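Local coordinates for protein 1H-3-hydroxy-4-oxoquinoline 2,4-dioxygenase (Pseudomonas putida, PDB 3IBT) that catalyses the cofactor-independent, oxygen-dependent ring cleavage of 3-hydroxy-1H-quinolin-4-one to N-formylanthranilate and carbon monoxide in oxoquinoline degradation, at residues I118-L123 against R242-S247; H210-P215 against P236-G241; G97-I102 against G193-R198; F25-W30 against F89-T94; K38-L43 against A253-I258. One frame throughout, in Å; residues are numbered along the deposited sequence.

Interaction 1 (I118-L123 against R242-S247). Unlike the reference sequence in segment 118-123: I118 (reference Val).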
# COMPACT_ATOMS: atom_id res chain seq x y z
N ILE A 118 -0.97 3.24 6.90
CA ILE A 118 -0.64 3.44 5.51
C ILE A 118 0.82 3.86 5.44
O ILE A 118 1.34 4.48 6.36
CB ILE A 118 -1.52 4.53 4.93
CG1 ILE A 118 -1.60 5.71 5.92
CG2 ILE A 118 -2.91 3.97 4.66
CD1 ILE A 118 -2.60 6.72 5.55
N ILE A 119 1.49 3.50 4.36
CA ILE A 119 2.91 3.72 4.27
C ILE A 119 3.21 4.42 2.95
O ILE A 119 2.87 3.93 1.88
CB ILE A 119 3.69 2.40 4.36
CG1 ILE A 119 3.40 1.73 5.70
CG2 ILE A 119 5.16 2.62 4.18
CD1 ILE A 119 4.08 0.42 5.89
N ASP A 120 3.82 5.59 3.02
CA ASP A 120 4.32 6.21 1.82
C ASP A 120 3.29 6.37 0.74
O ASP A 120 3.53 6.02 -0.42
CB ASP A 120 5.58 5.54 1.29
CG ASP A 120 6.66 6.57 0.98
OD1 ASP A 120 7.67 6.59 1.72
OD2 ASP A 120 6.48 7.43 0.06
N TRP A 121 2.16 6.92 1.15
CA TRP A 121 1.06 7.35 0.31
C TRP A 121 1.19 8.86 0.13
O TRP A 121 1.20 9.61 1.14
CB TRP A 121 -0.19 7.16 1.13
CG TRP A 121 -1.42 7.12 0.36
CD1 TRP A 121 -1.55 6.96 -0.98
CD2 TRP A 121 -2.74 7.15 0.89
NE1 TRP A 121 -2.86 6.92 -1.31
CE2 TRP A 121 -3.62 7.01 -0.18
CE3 TRP A 121 -3.26 7.29 2.19
CZ2 TRP A 121 -5.01 7.00 -0.02
CZ3 TRP A 121 -4.65 7.27 2.36
CH2 TRP A 121 -5.51 7.12 1.25
N LEU A 122 1.26 9.30 -1.13
CA LEU A 122 1.46 10.71 -1.45
C LEU A 122 0.19 11.51 -1.16
O LEU A 122 -0.80 11.45 -1.90
CB LEU A 122 1.92 10.85 -2.90
CG LEU A 122 2.15 12.24 -3.50
CD1 LEU A 122 3.39 12.94 -2.94
CD2 LEU A 122 2.23 12.09 -5.01
N LEU A 123 0.24 12.25 -0.06
CA LEU A 123 -0.98 12.83 0.47
C LEU A 123 -1.54 13.94 -0.40
O LEU A 123 -2.74 14.28 -0.29
CB LEU A 123 -0.75 13.32 1.88
CG LEU A 123 -0.40 12.20 2.83
CD1 LEU A 123 -0.03 12.81 4.16
CD2 LEU A 123 -1.50 11.17 3.01
N ARG A 242 15.70 7.63 2.22
CA ARG A 242 15.77 8.43 1.01
C ARG A 242 14.81 7.80 -0.00
O ARG A 242 14.57 8.36 -1.07
CB ARG A 242 17.20 8.47 0.47
CG ARG A 242 18.27 8.51 1.54
CD ARG A 242 18.71 9.96 1.94
NE ARG A 242 17.62 10.91 2.22
CZ ARG A 242 17.37 12.00 1.48
NH1 ARG A 242 18.12 12.29 0.41
NH2 ARG A 242 16.36 12.80 1.81
N THR A 243 14.23 6.67 0.39
CA THR A 243 13.49 5.79 -0.50
C THR A 243 11.98 5.85 -0.32
O THR A 243 11.49 6.31 0.72
CB THR A 243 14.02 4.35 -0.22
OG1 THR A 243 15.08 4.08 -1.12
CG2 THR A 243 12.93 3.21 -0.22
N HIS A 244 11.27 5.35 -1.32
CA HIS A 244 9.80 5.23 -1.30
C HIS A 244 9.26 3.98 -0.54
O HIS A 244 8.06 3.92 -0.26
CB HIS A 244 9.29 5.32 -2.77
CG HIS A 244 7.81 5.16 -2.97
ND1 HIS A 244 6.87 5.99 -2.38
CD2 HIS A 244 7.10 4.30 -3.75
CE1 HIS A 244 5.66 5.63 -2.78
NE2 HIS A 244 5.77 4.61 -3.61
N PHE A 245 10.11 3.01 -0.16
CA PHE A 245 9.65 1.73 0.46
C PHE A 245 10.30 1.56 1.81
O PHE A 245 11.28 0.81 1.98
CB PHE A 245 9.99 0.58 -0.41
CG PHE A 245 9.98 0.92 -1.84
CD1 PHE A 245 11.13 1.40 -2.46
CD2 PHE A 245 8.80 0.80 -2.59
CE1 PHE A 245 11.14 1.75 -3.82
CE2 PHE A 245 8.78 1.12 -3.95
CZ PHE A 245 9.96 1.61 -4.58
N PRO A 246 9.78 2.28 2.80
CA PRO A 246 10.36 2.14 4.13
C PRO A 246 10.32 0.68 4.67
O PRO A 246 11.10 0.30 5.54
CB PRO A 246 9.51 3.08 4.99
CG PRO A 246 8.32 3.45 4.18
CD PRO A 246 8.67 3.27 2.75
N SER A 247 9.42 -0.14 4.15
CA SER A 247 9.35 -1.52 4.60
C SER A 247 10.56 -2.31 4.12
O SER A 247 10.87 -3.34 4.68
CB SER A 247 8.10 -2.14 4.06
OG SER A 247 8.06 -1.93 2.65

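Interaction 2 (H210-P215 against P236-G241)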
# COMPACT_ATOMS: atom_id res chain seq x y z
N HIS A 210 0.28 7.34 9.30
CA HIS A 210 1.05 7.39 8.05
C HIS A 210 2.55 7.33 8.31
O HIS A 210 3.14 8.30 8.82
CB HIS A 210 0.75 8.69 7.28
CG HIS A 210 1.34 8.70 5.90
ND1 HIS A 210 1.88 9.84 5.32
CD2 HIS A 210 1.50 7.71 4.98
CE1 HIS A 210 2.32 9.55 4.11
NE2 HIS A 210 2.11 8.26 3.87
N ILE A 211 3.14 6.19 7.94
CA ILE A 211 4.60 5.99 7.95
C ILE A 211 5.16 6.32 6.57
O ILE A 211 4.58 5.96 5.57
CB ILE A 211 4.95 4.53 8.29
CG1 ILE A 211 4.45 4.17 9.70
CG2 ILE A 211 6.44 4.32 8.27
CD1 ILE A 211 4.31 2.65 9.93
N TYR A 212 6.28 7.00 6.48
CA TYR A 212 6.69 7.52 5.18
C TYR A 212 8.05 8.17 5.24
O TYR A 212 8.42 8.82 6.26
CB TYR A 212 5.68 8.54 4.71
CG TYR A 212 5.89 9.88 5.39
CD1 TYR A 212 6.66 10.86 4.79
CD2 TYR A 212 5.37 10.14 6.65
CE1 TYR A 212 6.89 12.09 5.42
CE2 TYR A 212 5.58 11.38 7.28
CZ TYR A 212 6.36 12.34 6.66
OH TYR A 212 6.60 13.55 7.25
N SER A 213 8.81 8.01 4.16
CA SER A 213 10.10 8.70 4.02
C SER A 213 10.09 9.73 2.88
O SER A 213 10.71 10.78 2.95
CB SER A 213 11.20 7.69 3.77
OG SER A 213 11.11 6.63 4.71
N GLN A 214 9.33 9.41 1.85
CA GLN A 214 9.28 10.21 0.62
C GLN A 214 7.89 10.87 0.44
O GLN A 214 6.89 10.37 0.99
CB GLN A 214 9.58 9.26 -0.55
CG GLN A 214 10.49 9.93 -1.48
CD GLN A 214 10.83 9.10 -2.68
OE1 GLN A 214 11.84 8.41 -2.68
NE2 GLN A 214 10.01 9.23 -3.74
N PRO A 215 7.78 11.96 -0.31
CA PRO A 215 8.71 12.78 -1.02
C PRO A 215 9.63 13.57 -0.07
O PRO A 215 9.26 13.88 1.09
CB PRO A 215 7.79 13.69 -1.81
CG PRO A 215 6.52 13.65 -1.10
CD PRO A 215 6.39 12.40 -0.48
N PRO A 236 1.15 11.11 11.65
CA PRO A 236 2.27 10.90 10.74
C PRO A 236 3.48 10.33 11.52
O PRO A 236 3.63 10.62 12.72
CB PRO A 236 2.55 12.29 10.22
CG PRO A 236 1.93 13.22 11.19
CD PRO A 236 0.93 12.53 12.00
N ARG A 237 4.28 9.49 10.90
CA ARG A 237 5.58 9.08 11.46
C ARG A 237 6.55 9.07 10.28
O ARG A 237 6.41 8.24 9.39
CB ARG A 237 5.47 7.66 12.04
CG ARG A 237 5.55 7.53 13.53
CD ARG A 237 4.69 6.36 14.02
NE ARG A 237 4.08 6.69 15.33
CZ ARG A 237 3.02 7.50 15.51
NH1 ARG A 237 2.39 8.07 14.49
NH2 ARG A 237 2.58 7.77 16.73
N HIS A 238 7.47 10.04 10.23
CA HIS A 238 8.58 10.11 9.26
C HIS A 238 9.74 9.18 9.61
O HIS A 238 10.42 9.42 10.63
CB HIS A 238 9.13 11.53 9.25
CG HIS A 238 10.24 11.78 8.26
ND1 HIS A 238 11.49 12.22 8.64
CD2 HIS A 238 10.27 11.73 6.90
CE1 HIS A 238 12.25 12.38 7.57
NE2 HIS A 238 11.54 12.08 6.50
N ILE A 239 10.00 8.15 8.80
CA ILE A 239 11.31 7.47 8.90
C ILE A 239 12.29 8.24 7.98
O ILE A 239 11.94 8.49 6.84
CB ILE A 239 11.23 6.01 8.44
CG1 ILE A 239 9.91 5.36 8.84
CG2 ILE A 239 12.38 5.21 9.00
CD1 ILE A 239 9.62 5.27 10.35
N PRO A 240 13.45 8.68 8.48
CA PRO A 240 14.37 9.37 7.58
C PRO A 240 15.13 8.45 6.59
O PRO A 240 16.31 8.19 6.73
CB PRO A 240 15.34 10.10 8.51
CG PRO A 240 15.06 9.65 9.85
CD PRO A 240 13.96 8.64 9.86
N GLY A 241 14.42 7.96 5.59
CA GLY A 241 15.03 7.19 4.50
C GLY A 241 15.16 8.12 3.32
O GLY A 241 14.81 9.28 3.42
O HOH W 1 12.87 11.42 4.21

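Interaction 3 (G97-I102 against G193-R198)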
# COMPACT_ATOMS: atom_id res chain seq x y z
N GLY A 97 -1.97 1.19 -2.54
CA GLY A 97 -2.72 0.16 -1.81
C GLY A 97 -3.60 0.82 -0.75
O GLY A 97 -4.61 0.27 -0.36
N CYS A 98 -3.23 2.00 -0.30
CA CYS A 98 -3.98 2.69 0.72
C CYS A 98 -5.41 3.07 0.35
O CYS A 98 -6.33 2.89 1.18
CB CYS A 98 -3.20 3.93 1.12
SG CYS A 98 -1.48 3.48 1.59
N TRP A 99 -5.61 3.60 -0.87
CA TRP A 99 -6.95 3.74 -1.43
C TRP A 99 -7.81 2.49 -1.11
O TRP A 99 -8.96 2.63 -0.68
CB TRP A 99 -6.92 3.94 -2.96
CG TRP A 99 -6.19 5.10 -3.44
CD1 TRP A 99 -4.94 5.10 -4.02
CD2 TRP A 99 -6.63 6.46 -3.40
NE1 TRP A 99 -4.57 6.39 -4.31
CE2 TRP A 99 -5.58 7.25 -3.93
CE3 TRP A 99 -7.78 7.10 -2.91
CZ2 TRP A 99 -5.66 8.64 -4.02
CZ3 TRP A 99 -7.87 8.50 -3.00
CH2 TRP A 99 -6.81 9.25 -3.55
N VAL A 100 -7.27 1.28 -1.32
CA VAL A 100 -7.99 0.03 -0.94
C VAL A 100 -8.22 -0.09 0.59
O VAL A 100 -9.33 -0.33 1.05
CB VAL A 100 -7.22 -1.24 -1.48
CG1 VAL A 100 -7.92 -2.52 -1.10
CG2 VAL A 100 -6.97 -1.14 -3.00
N ASN A 101 -7.16 0.09 1.36
CA ASN A 101 -7.21 0.16 2.81
C ASN A 101 -8.37 1.04 3.34
O ASN A 101 -9.25 0.57 4.08
CB ASN A 101 -5.86 0.67 3.32
CG ASN A 101 -5.71 0.55 4.81
OD1 ASN A 101 -6.69 0.42 5.56
ND2 ASN A 101 -4.45 0.60 5.28
N ILE A 102 -8.38 2.32 2.92
CA ILE A 102 -9.40 3.22 3.39
C ILE A 102 -10.80 2.83 2.93
O ILE A 102 -11.78 3.05 3.64
CB ILE A 102 -9.06 4.67 3.04
CG1 ILE A 102 -7.75 5.01 3.72
CG2 ILE A 102 -10.09 5.65 3.55
CD1 ILE A 102 -7.80 4.83 5.21
N GLY A 193 -9.63 14.00 -4.92
CA GLY A 193 -8.75 15.16 -4.88
C GLY A 193 -7.43 14.68 -4.34
O GLY A 193 -6.41 14.82 -5.01
N SER A 194 -7.42 14.09 -3.14
CA SER A 194 -6.19 13.66 -2.54
C SER A 194 -6.52 12.65 -1.49
O SER A 194 -7.63 12.65 -0.96
CB SER A 194 -5.56 14.85 -1.81
OG SER A 194 -6.43 15.25 -0.78
N PRO A 195 -5.54 11.81 -1.13
CA PRO A 195 -5.65 11.05 0.10
C PRO A 195 -6.19 11.86 1.27
O PRO A 195 -7.05 11.38 1.97
CB PRO A 195 -4.24 10.65 0.36
CG PRO A 195 -3.67 10.49 -0.95
CD PRO A 195 -4.30 11.50 -1.85
N LEU A 196 -5.70 13.06 1.51
CA LEU A 196 -6.23 13.84 2.64
C LEU A 196 -7.75 14.10 2.60
O LEU A 196 -8.42 14.03 3.64
CB LEU A 196 -5.49 15.16 2.79
CG LEU A 196 -4.07 14.97 3.31
CD1 LEU A 196 -3.26 16.17 2.79
CD2 LEU A 196 -4.04 14.80 4.87
N ASP A 197 -8.28 14.43 1.42
CA ASP A 197 -9.71 14.64 1.24
C ASP A 197 -10.44 13.34 1.37
O ASP A 197 -11.48 13.26 2.01
CB ASP A 197 -10.01 15.23 -0.13
CG ASP A 197 -9.52 16.65 -0.27
OD1 ASP A 197 -8.75 17.11 0.59
OD2 ASP A 197 -9.90 17.34 -1.25
N ARG A 198 -9.93 12.30 0.72
CA ARG A 198 -10.50 10.97 0.92
C ARG A 198 -10.81 10.72 2.41
O ARG A 198 -11.96 10.48 2.77
CB ARG A 198 -9.55 9.91 0.34
CG ARG A 198 -9.94 8.50 0.58
CD ARG A 198 -11.36 8.30 0.22
NE ARG A 198 -11.73 6.89 0.10
CZ ARG A 198 -12.84 6.39 0.62
NH1 ARG A 198 -13.15 5.11 0.46
NH2 ARG A 198 -13.64 7.19 1.32

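Interaction 4 (F25-W30 against F89-T94)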
# COMPACT_ATOMS: atom_id res chain seq x y z
N PHE A 25 -2.86 -7.60 8.26
CA PHE A 25 -2.65 -7.78 6.83
C PHE A 25 -1.57 -6.84 6.32
O PHE A 25 -1.59 -5.61 6.62
CB PHE A 25 -3.94 -7.47 6.06
CG PHE A 25 -4.89 -8.61 5.99
CD1 PHE A 25 -5.91 -8.73 6.91
CD2 PHE A 25 -4.78 -9.56 4.97
CE1 PHE A 25 -6.84 -9.80 6.84
CE2 PHE A 25 -5.69 -10.67 4.88
CZ PHE A 25 -6.73 -10.79 5.82
N LEU A 26 -0.63 -7.40 5.54
CA LEU A 26 0.35 -6.56 4.88
C LEU A 26 0.06 -6.43 3.38
O LEU A 26 0.34 -7.37 2.64
CB LEU A 26 1.77 -7.06 5.15
CG LEU A 26 2.41 -6.85 6.53
CD1 LEU A 26 3.92 -6.88 6.39
CD2 LEU A 26 1.98 -5.55 7.20
N LEU A 27 -0.49 -5.28 2.96
CA LEU A 27 -1.00 -5.05 1.58
C LEU A 27 -0.14 -4.12 0.74
O LEU A 27 0.06 -2.96 1.10
CB LEU A 27 -2.40 -4.42 1.61
CG LEU A 27 -3.50 -5.05 2.47
CD1 LEU A 27 -4.69 -4.07 2.69
CD2 LEU A 27 -3.92 -6.37 1.85
N SER A 28 0.31 -4.59 -0.41
CA SER A 28 1.22 -3.79 -1.25
C SER A 28 0.61 -2.64 -2.16
O SER A 28 -0.60 -2.38 -2.14
CB SER A 28 2.03 -4.74 -2.12
OG SER A 28 1.35 -4.90 -3.34
N GLY A 29 1.44 -1.98 -2.95
CA GLY A 29 0.93 -1.11 -4.00
C GLY A 29 0.69 -1.92 -5.25
O GLY A 29 0.82 -3.16 -5.23
N TRP A 30 0.31 -1.23 -6.33
CA TRP A 30 0.12 -1.84 -7.65
C TRP A 30 1.46 -2.29 -8.15
O TRP A 30 2.47 -1.64 -7.85
CB TRP A 30 -0.44 -0.83 -8.66
CG TRP A 30 -1.86 -0.46 -8.39
CD1 TRP A 30 -2.31 0.52 -7.54
CD2 TRP A 30 -3.03 -1.06 -8.98
NE1 TRP A 30 -3.69 0.56 -7.56
CE2 TRP A 30 -4.16 -0.39 -8.43
CE3 TRP A 30 -3.23 -2.09 -9.92
CZ2 TRP A 30 -5.47 -0.72 -8.80
CZ3 TRP A 30 -4.54 -2.43 -10.27
CH2 TRP A 30 -5.64 -1.75 -9.72
N PHE A 89 -9.17 -7.89 13.04
CA PHE A 89 -7.96 -7.69 12.21
C PHE A 89 -7.64 -6.24 11.89
O PHE A 89 -8.49 -5.35 11.98
CB PHE A 89 -8.04 -8.49 10.90
CG PHE A 89 -8.89 -7.84 9.86
CD1 PHE A 89 -8.32 -7.07 8.85
CD2 PHE A 89 -10.28 -7.98 9.89
CE1 PHE A 89 -9.11 -6.46 7.88
CE2 PHE A 89 -11.06 -7.38 8.93
CZ PHE A 89 -10.48 -6.61 7.92
N GLN A 90 -6.40 -6.01 11.49
CA GLN A 90 -5.90 -4.70 11.13
C GLN A 90 -5.27 -4.85 9.78
O GLN A 90 -5.12 -5.98 9.30
CB GLN A 90 -4.90 -4.27 12.16
CG GLN A 90 -5.59 -3.74 13.36
CD GLN A 90 -5.06 -4.33 14.63
OE1 GLN A 90 -4.85 -5.55 14.72
NE2 GLN A 90 -4.85 -3.48 15.63
N MSE A 91 -4.96 -3.71 9.14
CA MSE A 91 -4.23 -3.75 7.87
C MSE A 91 -3.20 -2.66 7.75
O MSE A 91 -3.34 -1.60 8.32
CB MSE A 91 -5.20 -3.71 6.70
CG MSE A 91 -6.48 -2.99 7.02
SE MSE A 91 -7.70 -3.13 5.47
CE MSE A 91 -7.99 -5.09 5.50
N VAL A 92 -2.15 -2.94 7.00
CA VAL A 92 -1.11 -1.98 6.78
C VAL A 92 -0.90 -2.00 5.31
O VAL A 92 -0.62 -3.04 4.73
CB VAL A 92 0.20 -2.43 7.47
CG1 VAL A 92 1.44 -1.82 6.81
CG2 VAL A 92 0.17 -2.14 8.98
N SER A 93 -1.03 -0.84 4.68
CA SER A 93 -0.93 -0.78 3.22
C SER A 93 0.16 0.14 2.73
O SER A 93 0.61 1.06 3.43
CB SER A 93 -2.29 -0.43 2.58
OG SER A 93 -2.78 0.83 3.04
N THR A 94 0.61 -0.13 1.51
CA THR A 94 1.67 0.64 0.89
C THR A 94 1.16 1.51 -0.25
O THR A 94 0.32 1.08 -1.07
CB THR A 94 2.74 -0.31 0.37
OG1 THR A 94 3.77 -0.37 1.35
CG2 THR A 94 3.35 0.15 -1.02

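Interaction 5 (K38-L43 against A253-I258)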
# COMPACT_ATOMS: atom_id res chain seq x y z
N LYS A 38 9.30 -8.54 2.64
CA LYS A 38 10.11 -9.69 2.94
C LYS A 38 10.90 -9.47 4.21
O LYS A 38 11.13 -10.44 4.97
CB LYS A 38 11.03 -10.08 1.78
CG LYS A 38 12.16 -9.09 1.48
CD LYS A 38 13.05 -9.67 0.39
CE LYS A 38 14.44 -9.02 0.44
NZ LYS A 38 15.08 -8.73 -0.90
N ASN A 39 11.30 -8.20 4.43
CA ASN A 39 12.12 -7.83 5.61
C ASN A 39 11.24 -7.58 6.80
O ASN A 39 11.58 -7.99 7.89
CB ASN A 39 13.03 -6.63 5.37
CG ASN A 39 14.11 -6.91 4.33
OD1 ASN A 39 14.52 -8.07 4.10
ND2 ASN A 39 14.59 -5.83 3.68
N LEU A 40 10.10 -6.96 6.58
CA LEU A 40 9.22 -6.54 7.68
C LEU A 40 8.39 -7.67 8.31
O LEU A 40 8.17 -7.71 9.53
CB LEU A 40 8.36 -5.38 7.19
CG LEU A 40 7.10 -5.05 7.93
CD1 LEU A 40 7.45 -4.64 9.34
CD2 LEU A 40 6.46 -3.98 7.17
N ALA A 41 7.94 -8.59 7.48
CA ALA A 41 7.08 -9.66 7.94
C ALA A 41 7.73 -10.56 8.96
O ALA A 41 7.12 -10.79 10.00
CB ALA A 41 6.50 -10.48 6.79
N PRO A 42 8.95 -11.09 8.70
CA PRO A 42 9.49 -12.01 9.73
C PRO A 42 9.61 -11.34 11.09
O PRO A 42 9.53 -12.03 12.09
CB PRO A 42 10.86 -12.39 9.17
CG PRO A 42 10.69 -12.26 7.71
CD PRO A 42 9.90 -10.97 7.58
N LEU A 43 9.75 -10.02 11.13
CA LEU A 43 9.80 -9.30 12.38
C LEU A 43 8.43 -9.33 13.07
O LEU A 43 8.34 -9.68 14.25
CB LEU A 43 10.30 -7.87 12.19
CG LEU A 43 11.66 -7.65 11.51
CD1 LEU A 43 12.09 -6.21 11.51
CD2 LEU A 43 12.73 -8.52 12.16
N ALA A 253 12.73 0.01 11.68
CA ALA A 253 11.97 1.19 12.08
C ALA A 253 10.47 0.96 11.89
O ALA A 253 9.69 1.10 12.85
CB ALA A 253 12.43 2.36 11.36
N VAL A 254 10.06 0.57 10.66
CA VAL A 254 8.66 0.29 10.40
C VAL A 254 8.04 -0.71 11.39
O VAL A 254 6.91 -0.55 11.81
CB VAL A 254 8.42 -0.17 8.97
CG1 VAL A 254 6.95 -0.48 8.77
CG2 VAL A 254 8.82 0.91 8.01
N ALA A 255 8.79 -1.74 11.78
CA ALA A 255 8.20 -2.78 12.61
C ALA A 255 7.87 -2.18 13.96
O ALA A 255 6.86 -2.52 14.61
CB ALA A 255 9.15 -3.95 12.75
N GLN A 256 8.70 -1.25 14.39
CA GLN A 256 8.54 -0.76 15.73
C GLN A 256 7.32 0.16 15.76
O GLN A 256 6.59 0.20 16.76
CB GLN A 256 9.80 -0.07 16.21
CG GLN A 256 9.70 0.32 17.67
CD GLN A 256 9.52 -0.90 18.56
OE1 GLN A 256 9.89 -2.04 18.20
NE2 GLN A 256 8.96 -0.66 19.74
N ALA A 257 7.09 0.85 14.65
CA ALA A 257 6.00 1.81 14.52
C ALA A 257 4.67 1.09 14.43
O ALA A 257 3.69 1.54 15.05
CB ALA A 257 6.20 2.66 13.29
N ILE A 258 4.65 -0.01 13.66
CA ILE A 258 3.47 -0.87 13.53
C ILE A 258 3.17 -1.44 14.90
O ILE A 258 2.07 -1.30 15.41
CB ILE A 258 3.66 -1.98 12.49
CG1 ILE A 258 3.74 -1.38 11.08
CG2 ILE A 258 2.52 -2.98 12.55
CD1 ILE A 258 4.17 -2.35 10.04

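Interaction 1 (I118-L123 against R242-S247)
D120 and H244 meet in a buried carboxylate-imidazole contact between two loops, one leaving strand 115-119 and the other leading into helix 246-249. H244 ND1 donates to D120 OD2 over 2.9 Å, a weak bond because its N-H...O angle is 139°. OD2 stands at the edge of the imidazole, near the ring plane, but the carboxylate itself is turned 83° against that ring. H244 CG is anti to the backbone N (chi1 178°), and from there ND1 comes within bonding distance of the carboxylate. The other carboxylate oxygen, OD1, accepts from the backbone N of S213 and of Q214. With both oxygens engaged, the rotation of the group is largely fixed. P246 flanks the pair: its CD lies 3.6 Å from D120 OD1, and its CG makes an apolar contact with I119 CG2 at 3.3 Å, the two side chains sliding past each other in opposite directions. I119 turns CG2 to the proline by setting it anti to its own backbone N. Around the imidazole, W153 stacks on the ring and S95 touches the side chain; by similarity, both bind substrate. An acid after one strand of the sheet held against a histidine after the last strand is characteristic of the alpha/beta-hydrolase active site. Here, by similarity, H244 is the proton donor and acceptor and D120 increases its basicity.

Interaction 2 (H210-P215 against P236-G241)
Y212 and H238 pair in register on the last two strands, 207-212 and 234-238, which run parallel at 16° with axes 4.7 Å apart. The backbone ladder has one firm rung, R237 N to H210 O at 2.7 Å; Y212 N to R237 O and I239 N to Y212 O are both weak. Beyond the strands S213 OG donates to I239 O at 2.9 Å, from above the carbonyl plane. G241 N reaches the same oxygen at 2.8 Å, across an inverse gamma turn centred on P240, so two donors grip I239 O from one face. A water gathers three more groups, giving its hydrogens to S213 O and G241 O and bonding to H238 NE2 at 2.7 Å. The H210 imidazole is satisfied outside this pair, by Q224 at ND1 and W121 N at NE2. On the face of H210 and P236, the Y212 ring crosses the H238 side chain at about a right angle, takes H238 CA over one face in a CH-pi contact, and brings CE1 to 3.7 Å from H238 CD2. An alanine in place of Y212 would probably leave the H238 imidazole held mainly by the water. On the other face I211 CG2 meets I239 CG1 at 3.7 Å. Joined by helix 218-230, the strands form a beta-alpha-beta unit at the edge of the alpha/beta-hydrolase sheet.

Interaction 3 (G97-I102 against G193-R198)
W99 and I102, one turn apart on helix 97-107, face P195 and R198 at the start of helix 195-200, with CA-CA separations of 7.6 Å for W99 to P195 and 8.2 Å for I102 to R198. The far end of the indole does the reaching: W99 CH2 comes 3.8 Å from P195 CD, and W99 CZ3 lies 4.0 Å from R198 CB. R198 CG, anti to the backbone N (chi1 174°), comes to lie beside both W99 CZ3 and I102 CG2. The indole plane is only 19° from that of the R198 guanidinium. I102 CG2 sits over the centre of one guanidinium face, 4.0 Å from R198 NE, the two side chains sliding past each other in opposite directions. Helix 97-107 follows the S-x-S-x-G turn of residues S93 to G97, placed as the nucleophile elbow of alpha/beta hydrolases, while 193-198 belongs to the helical excursion between strands 115-119 and 207-212, where this fold commonly carries its cap. The charge of R198, buried here, is answered by a salt bridge to E106 and a cation-pi contact with W192. Edge-to-face rings of W121 and Y189 also enclose W99. S194 is the N-cap of the second helix: its OG accepts from D197 N at 3.0 Å. G193, the first residue beyond helix 175-192, has positive phi, at which a side chain would press against the preceding carbonyl oxygen.

Interaction 4 (F25-W30 against F89-T94)
L27 CD1 approaches M91 CB at 4.1 Å in the apolar middle of two parallel strands, 23-27 and 89-94; residue 91 is modelled as selenomethionine. On the same face F25 sets its CB 4.0 Å from M91 CB. Its ring meets that of F89 with CD1 of F25 3.5 Å from CD1 of F89, the planes 81° apart in an oblique pairing. F89 CG lies between its backbone N and carbonyl carbon (chi1 79°), a setting that puts it 4.1 Å from F25 CE1. The opposite face of the ladder carries L26 and V92, side by side and pointing the same way, with L26 CD2 3.6 Å from V92 CB. Between the two faces runs an unbroken set of four backbone bonds: F25 N to Q90 O, V92 N to F25 O at 2.8 Å, L27 N to V92 O, and T94 N to L27 O at 2.9 Å. Past the end of strand 23-27, G29 N lies 3.5 Å from T94 CG2. S28 OG gives its hydrogen to a lone pair of G29 O, in the carbonyl plane, S28 O accepts from W55 NE1, and S93 OG bonds to N101 ND2. These neighbouring strands belong to the centre of the alpha/beta-hydrolase sheet, and they end at the substrate pocket, where W30 and T94 are binding residues by similarity.

Interaction 5 (K38-L43 against A253-I258)
L40 spreads its two methyl branches over one side of helix 251-261. CD1 settles on A255, 3.8 Å from its CA, while CD2 meets V254 CG1 at 3.9 Å, those two side chains crossing at about a right angle. Toward I258 the approach is tip to tip, with L40 CD2 4.0 Å from I258 CD1. The leucine gets there by holding CG anti to its backbone N (chi1 160°). L40 CD1 is also 3.9 Å from A255 CB, and one turn on L43 brings its CD1 to 3.9 Å from A255 CB, so this small methyl is touched by both leucines. An alanine at L40 would probably open a gap between the short helix and the V254, A255 and I258 side of helix 251-261, and leave the I258 tip without its mate. Helix 40-44, after strand 23-27, and helix 251-261, at the C-terminal end of the chain, match in chain order, and probably in place, the two helices that lie on one face of the alpha/beta-hydrolase sheet. L40 accordingly touches L26, and I258 touches L24, both on strand 23-27. S247 and P246, from helix 246-249, add contacts to L40 and V254 respectively. Helix 40-44 is loosely bonded, with a weak L43 N to L40 O bond of 3.2 Å. Its partner has firmer i-to-i+4 bonds, such as I258 N to V254 O at 3.0 Å. Just before the short helix, N39 ND2 bonds to D161 OD2.

Overall arrangement
Interactions 2 and 4 are parallel strand pairings in one sheet, but the centre of interaction 4 lies about 5 Å from the chain's centre and the contact is almost wholly buried, whereas interaction 2 lies on an edge strand, its centre about 14 Å from the chain's centre, with a water among its bonds. Strand 115-119 stands between them and touches both, its end carrying interaction 1, a buried polar pair whose carboxylate is steadied by the loop of interaction 2. Interactions 3 and 5 are side-chain contacts of helices, on opposite sides of the chain's centre with their own centres about 22 Å apart. Interaction 5 is purely apolar, while interaction 3 mixes a tryptophan with a buried arginine.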